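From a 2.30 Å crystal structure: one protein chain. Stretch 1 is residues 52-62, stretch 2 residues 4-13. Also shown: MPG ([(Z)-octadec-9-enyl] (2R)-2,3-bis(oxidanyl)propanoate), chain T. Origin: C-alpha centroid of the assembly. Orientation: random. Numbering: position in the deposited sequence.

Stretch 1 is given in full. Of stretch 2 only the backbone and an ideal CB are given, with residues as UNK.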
# COMPACT_ATOMS: atom_id res chain seq x y z
N PHE A 52 17.56 21.31 8.42
CA PHE A 52 16.64 22.36 8.83
C PHE A 52 15.34 21.78 9.37
O PHE A 52 14.75 22.32 10.31
CB PHE A 52 16.36 23.31 7.67
CG PHE A 52 17.34 24.45 7.56
CD1 PHE A 52 17.30 25.50 8.46
CD2 PHE A 52 18.29 24.48 6.55
CE1 PHE A 52 18.19 26.55 8.37
CE2 PHE A 52 19.19 25.53 6.46
CZ PHE A 52 19.14 26.57 7.36
N LEU A 53 14.88 20.67 8.78
CA LEU A 53 13.64 20.05 9.26
C LEU A 53 13.86 19.36 10.60
O LEU A 53 13.02 19.46 11.50
CB LEU A 53 13.12 19.06 8.22
CG LEU A 53 12.55 19.64 6.92
CD1 LEU A 53 12.10 18.52 6.00
CD2 LEU A 53 11.40 20.60 7.19
N LYS A 54 14.98 18.64 10.75
CA LYS A 54 15.25 17.98 12.02
C LYS A 54 15.37 18.98 13.16
O LYS A 54 15.11 18.63 14.31
CB LYS A 54 16.53 17.15 11.91
CG LYS A 54 16.81 16.29 13.13
CD LYS A 54 16.84 14.80 12.79
CE LYS A 54 16.53 13.94 14.01
NZ LYS A 54 15.07 13.68 14.16
N PHE A 55 15.74 20.22 12.85
CA PHE A 55 15.88 21.24 13.88
C PHE A 55 14.52 21.80 14.30
O PHE A 55 14.31 22.10 15.48
CB PHE A 55 16.79 22.36 13.39
CG PHE A 55 16.97 23.47 14.37
CD1 PHE A 55 17.81 23.33 15.46
CD2 PHE A 55 16.29 24.67 14.21
CE1 PHE A 55 17.98 24.35 16.37
CE2 PHE A 55 16.46 25.70 15.11
CZ PHE A 55 17.30 25.55 16.19
N PHE A 56 13.59 21.95 13.36
CA PHE A 56 12.31 22.57 13.63
C PHE A 56 11.21 21.59 14.02
O PHE A 56 10.12 22.02 14.39
CB PHE A 56 11.84 23.37 12.40
CG PHE A 56 12.56 24.68 12.21
CD1 PHE A 56 13.07 25.38 13.28
CD2 PHE A 56 12.70 25.21 10.94
CE1 PHE A 56 13.72 26.58 13.09
CE2 PHE A 56 13.35 26.41 10.75
CZ PHE A 56 13.86 27.09 11.83
N TYR A 57 11.47 20.29 13.95
CA TYR A 57 10.46 19.29 14.23
C TYR A 57 10.99 18.28 15.23
O TYR A 57 12.19 18.00 15.28
CB TYR A 57 10.01 18.56 12.96
CG TYR A 57 9.20 19.42 12.02
CD1 TYR A 57 7.98 19.93 12.42
CD2 TYR A 57 9.64 19.70 10.73
CE1 TYR A 57 7.22 20.71 11.58
CE2 TYR A 57 8.89 20.48 9.88
CZ TYR A 57 7.68 20.98 10.31
OH TYR A 57 6.91 21.76 9.47
N ASN A 58 10.08 17.75 16.04
CA ASN A 58 10.41 16.65 16.93
C ASN A 58 10.41 15.34 16.13
O ASN A 58 10.22 15.33 14.92
CB ASN A 58 9.45 16.61 18.11
CG ASN A 58 8.02 16.27 17.71
OD1 ASN A 58 7.66 16.35 16.53
ND2 ASN A 58 7.21 15.89 18.68
N GLU A 59 10.64 14.23 16.83
CA GLU A 59 10.78 12.95 16.15
C GLU A 59 9.54 12.61 15.34
O GLU A 59 9.63 12.26 14.15
CB GLU A 59 11.08 11.85 17.17
CG GLU A 59 12.47 11.94 17.79
CD GLU A 59 13.57 11.65 16.79
OE1 GLU A 59 13.31 10.93 15.81
OE2 GLU A 59 14.70 12.15 16.99
N PHE A 60 8.36 12.71 15.95
CA PHE A 60 7.13 12.33 15.26
C PHE A 60 6.90 13.19 14.03
O PHE A 60 6.65 12.67 12.93
CB PHE A 60 5.94 12.44 16.21
CG PHE A 60 4.60 12.40 15.52
CD1 PHE A 60 4.04 11.19 15.13
CD2 PHE A 60 3.92 13.57 15.24
CE1 PHE A 60 2.82 11.15 14.49
CE2 PHE A 60 2.69 13.54 14.60
CZ PHE A 60 2.14 12.33 14.23
N ALA A 61 6.99 14.52 14.18
CA ALA A 61 6.70 15.41 13.07
C ALA A 61 7.76 15.33 11.99
O ALA A 61 7.45 15.42 10.79
CB ALA A 61 6.56 16.85 13.58
N PHE A 62 9.03 15.17 12.38
CA PHE A 62 10.10 15.10 11.39
C PHE A 62 9.94 13.89 10.49
O PHE A 62 10.12 13.98 9.27
CB PHE A 62 11.46 15.08 12.08
CG PHE A 62 12.61 14.84 11.14
CD1 PHE A 62 13.15 15.88 10.41
CD2 PHE A 62 13.14 13.57 10.98
CE1 PHE A 62 14.20 15.67 9.54
CE2 PHE A 62 14.19 13.35 10.12
CZ PHE A 62 14.72 14.40 9.40
N UNK A 4 -3.10 18.63 12.33
CA UNK A 4 -1.70 19.06 12.49
C UNK A 4 -0.73 18.25 11.64
O UNK A 4 0.07 18.83 10.90
CB UNK A 4 -1.29 18.96 13.96
N UNK A 5 -0.78 16.92 11.73
CA UNK A 5 0.10 16.10 10.91
C UNK A 5 -0.14 16.36 9.42
O UNK A 5 0.79 16.27 8.62
CB UNK A 5 -0.11 14.62 11.23
N UNK A 6 -1.38 16.67 9.04
CA UNK A 6 -1.66 16.99 7.65
C UNK A 6 -1.02 18.29 7.22
O UNK A 6 -0.52 18.40 6.09
CB UNK A 6 -3.17 17.06 7.42
N UNK A 7 -1.02 19.30 8.09
CA UNK A 7 -0.39 20.57 7.75
C UNK A 7 1.12 20.44 7.69
O UNK A 7 1.77 21.11 6.87
CB UNK A 7 -0.78 21.65 8.76
N UNK A 8 1.71 19.60 8.53
CA UNK A 8 3.16 19.37 8.48
C UNK A 8 3.55 18.83 7.12
O UNK A 8 4.51 19.31 6.49
CB UNK A 8 3.60 18.40 9.58
N UNK A 9 2.82 17.83 6.63
CA UNK A 9 3.16 17.24 5.34
C UNK A 9 2.96 18.24 4.21
O UNK A 9 3.75 18.26 3.25
CB UNK A 9 2.32 15.99 5.09
N UNK A 10 1.93 19.08 4.30
CA UNK A 10 1.66 20.03 3.22
C UNK A 10 2.70 21.13 3.19
O UNK A 10 3.16 21.52 2.11
CB UNK A 10 0.26 20.64 3.37
N UNK A 11 3.10 21.65 4.35
CA UNK A 11 4.14 22.67 4.39
C UNK A 11 5.46 22.13 3.86
O UNK A 11 6.14 22.79 3.07
CB UNK A 11 4.32 23.19 5.82
N UNK A 12 5.84 20.92 4.27
CA UNK A 12 7.12 20.35 3.86
C UNK A 12 7.10 19.97 2.38
O UNK A 12 8.10 20.16 1.68
CB UNK A 12 7.46 19.13 4.71
N UNK A 13 5.98 19.43 1.90
CA UNK A 13 5.91 18.99 0.51
C UNK A 13 6.01 20.17 -0.45
O UNK A 13 6.80 20.14 -1.40
CB UNK A 13 4.61 18.22 0.26
C2 MPG T . 2.99 24.67 11.75
C3 MPG T . 4.11 24.56 12.79
C4 MPG T . 5.25 25.53 12.50
C5 MPG T . 5.90 25.18 11.16
C6 MPG T . 7.43 25.14 11.29
C7 MPG T . 8.05 25.61 9.98
C8 MPG T . 9.33 24.83 9.66
C9 MPG T . 9.38 24.45 8.18
C10 MPG T . 8.40 23.76 7.63
C11 MPG T . 8.45 23.37 6.16
C12 MPG T . 8.46 24.62 5.27
C13 MPG T . 9.61 24.52 4.28
O1 MPG T . 0.73 23.90 11.78
C1 MPG T . 2.05 23.48 11.92
CXD MPG T . -1.02 24.16 13.59
O2 MPG T . -1.38 23.42 14.72
C21 MPG T . -2.28 24.59 12.85
O3 MPG T . -1.95 25.54 11.87
O4 MPG T . -0.24 22.11 12.72
CX3 MPG T . -0.16 23.29 12.67

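Position 4 opens the helix of stretch 2. Its CA-to-CB bond points sideways, and the ideal CB has nothing of stretch 1 within 5.5 Å. The phi of -58° would admit a proline, and many other residues would also fit. The deposited residue is Pro4. Its CA lies 3.4 Å from O4 of MPG, and its carbonyl O accepts a backbone hydrogen bond from N of position 8.

At position 5 CA-to-CB again points sideways. The ideal CB is 4.4 Å from Phe60 CZ, so a methyl group already reaches the ring tip. A small apolar residue would suit, though the geometry does not exclude others. The residue is Ala5. Its CB makes an apolar contact with Phe60 CZ at 4.4 Å.

Position 6 is out of reach of stretch 1, which sets no demand there. The helical phi/psi of -68/-39 suits almost any residue. It is Gly6, without a side chain.

Position 7 is also out of reach of stretch 1. The glycerate end of MPG lies on this side, with hydroxyl groups to offer, so a long polar or basic chain would be useful. The residue is Lys7. Its extended chain lets NZ donate a hydrogen bond to MPG O3 at 3.0 Å.

Position 8 points toward stretch 1. Its ideal CB lies 4.7 Å from Tyr57 OH and 5.0 Å from Ala61 O. The Tyr57 ring offers a broad apolar surface, and the Ala61 methyl lies nearby. A medium-sized aliphatic residue would suit; leucine, valine, isoleucine or methionine are all plausible. The residue is Ile8. CG2 lies over one face of the Tyr57 ring, 4.3 Å from its centroid, in a CH-pi contact. CD1 packs 3.6 Å from Tyr57 CE1. Both methyls lie nearest the CE1 and CZ side of the ring, and Ile8 CG2 also lies 4.5 Å from Ala61 CB.

Position 9 points away from stretch 1, so many side chains are possible. Ser9 turns its OG back to its own helix, donating to Gly6 O at 2.8 Å.

Position 10 is out of reach, and stretch 1 does not restrict it. The residue is Leu10.

Position 11 points toward stretch 1, with its ideal CB 4.7 Å from Tyr57 OH. MPG passes close by. A flexible chain, polar or apolar, could lie here. Gln11 places OE1 3.7 Å from Tyr57 OH, without a hydrogen bond, and 3.4 Å from MPG C2.

Position 12 points toward stretch 1. Its ideal CB is 4.9 Å from Leu53 CD1 and 5.5 Å from Tyr57 OH. A small residue such as alanine, serine, cysteine or threonine would suit this mixed setting. The residue is Ser12. OG donates to Ile8 O at 2.9 Å, which satisfies the hydroxyl within its helix. Across the contact, OG is 4.3 Å from Leu53 CD2 and 4.1 Å from Tyr57 OH.

Position 13 is out of reach, so even a large residue is possible. The residue is Phe13, with chi1 in the t well.

Stretch 2 (4-13) PAGKISLQSF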
# COMPACT_ATOMS: atom_id res chain seq x y z
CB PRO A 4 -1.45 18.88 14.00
CG PRO A 4 -2.53 17.96 14.47
CD PRO A 4 -3.72 18.25 13.61
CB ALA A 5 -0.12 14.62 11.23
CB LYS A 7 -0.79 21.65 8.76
CG LYS A 7 -2.27 22.01 8.73
CD LYS A 7 -2.52 23.35 9.41
CE LYS A 7 -4.01 23.66 9.50
NZ LYS A 7 -4.27 24.99 10.11
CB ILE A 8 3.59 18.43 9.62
CG1 ILE A 8 3.24 19.02 10.99
CG2 ILE A 8 5.09 18.11 9.53
CD1 ILE A 8 3.69 20.44 11.20
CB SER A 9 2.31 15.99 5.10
OG SER A 9 0.95 16.32 4.93
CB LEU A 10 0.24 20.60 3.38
CG LEU A 10 -0.43 21.30 2.20
CD1 LEU A 10 0.10 22.71 2.00
CD2 LEU A 10 -0.31 20.49 0.91
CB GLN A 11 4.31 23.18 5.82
CG GLN A 11 3.12 23.94 6.36
CD GLN A 11 3.23 24.24 7.84
OE1 GLN A 11 3.64 23.38 8.63
NE2 GLN A 11 2.88 25.45 8.24
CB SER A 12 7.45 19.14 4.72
OG SER A 12 7.37 19.46 6.10
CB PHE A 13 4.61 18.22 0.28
CG PHE A 13 4.39 17.80 -1.15
CD1 PHE A 13 5.07 16.73 -1.69
CD2 PHE A 13 3.48 18.49 -1.94
CE1 PHE A 13 4.86 16.34 -3.00
CE2 PHE A 13 3.27 18.11 -3.25
CZ PHE A 13 3.96 17.03 -3.78
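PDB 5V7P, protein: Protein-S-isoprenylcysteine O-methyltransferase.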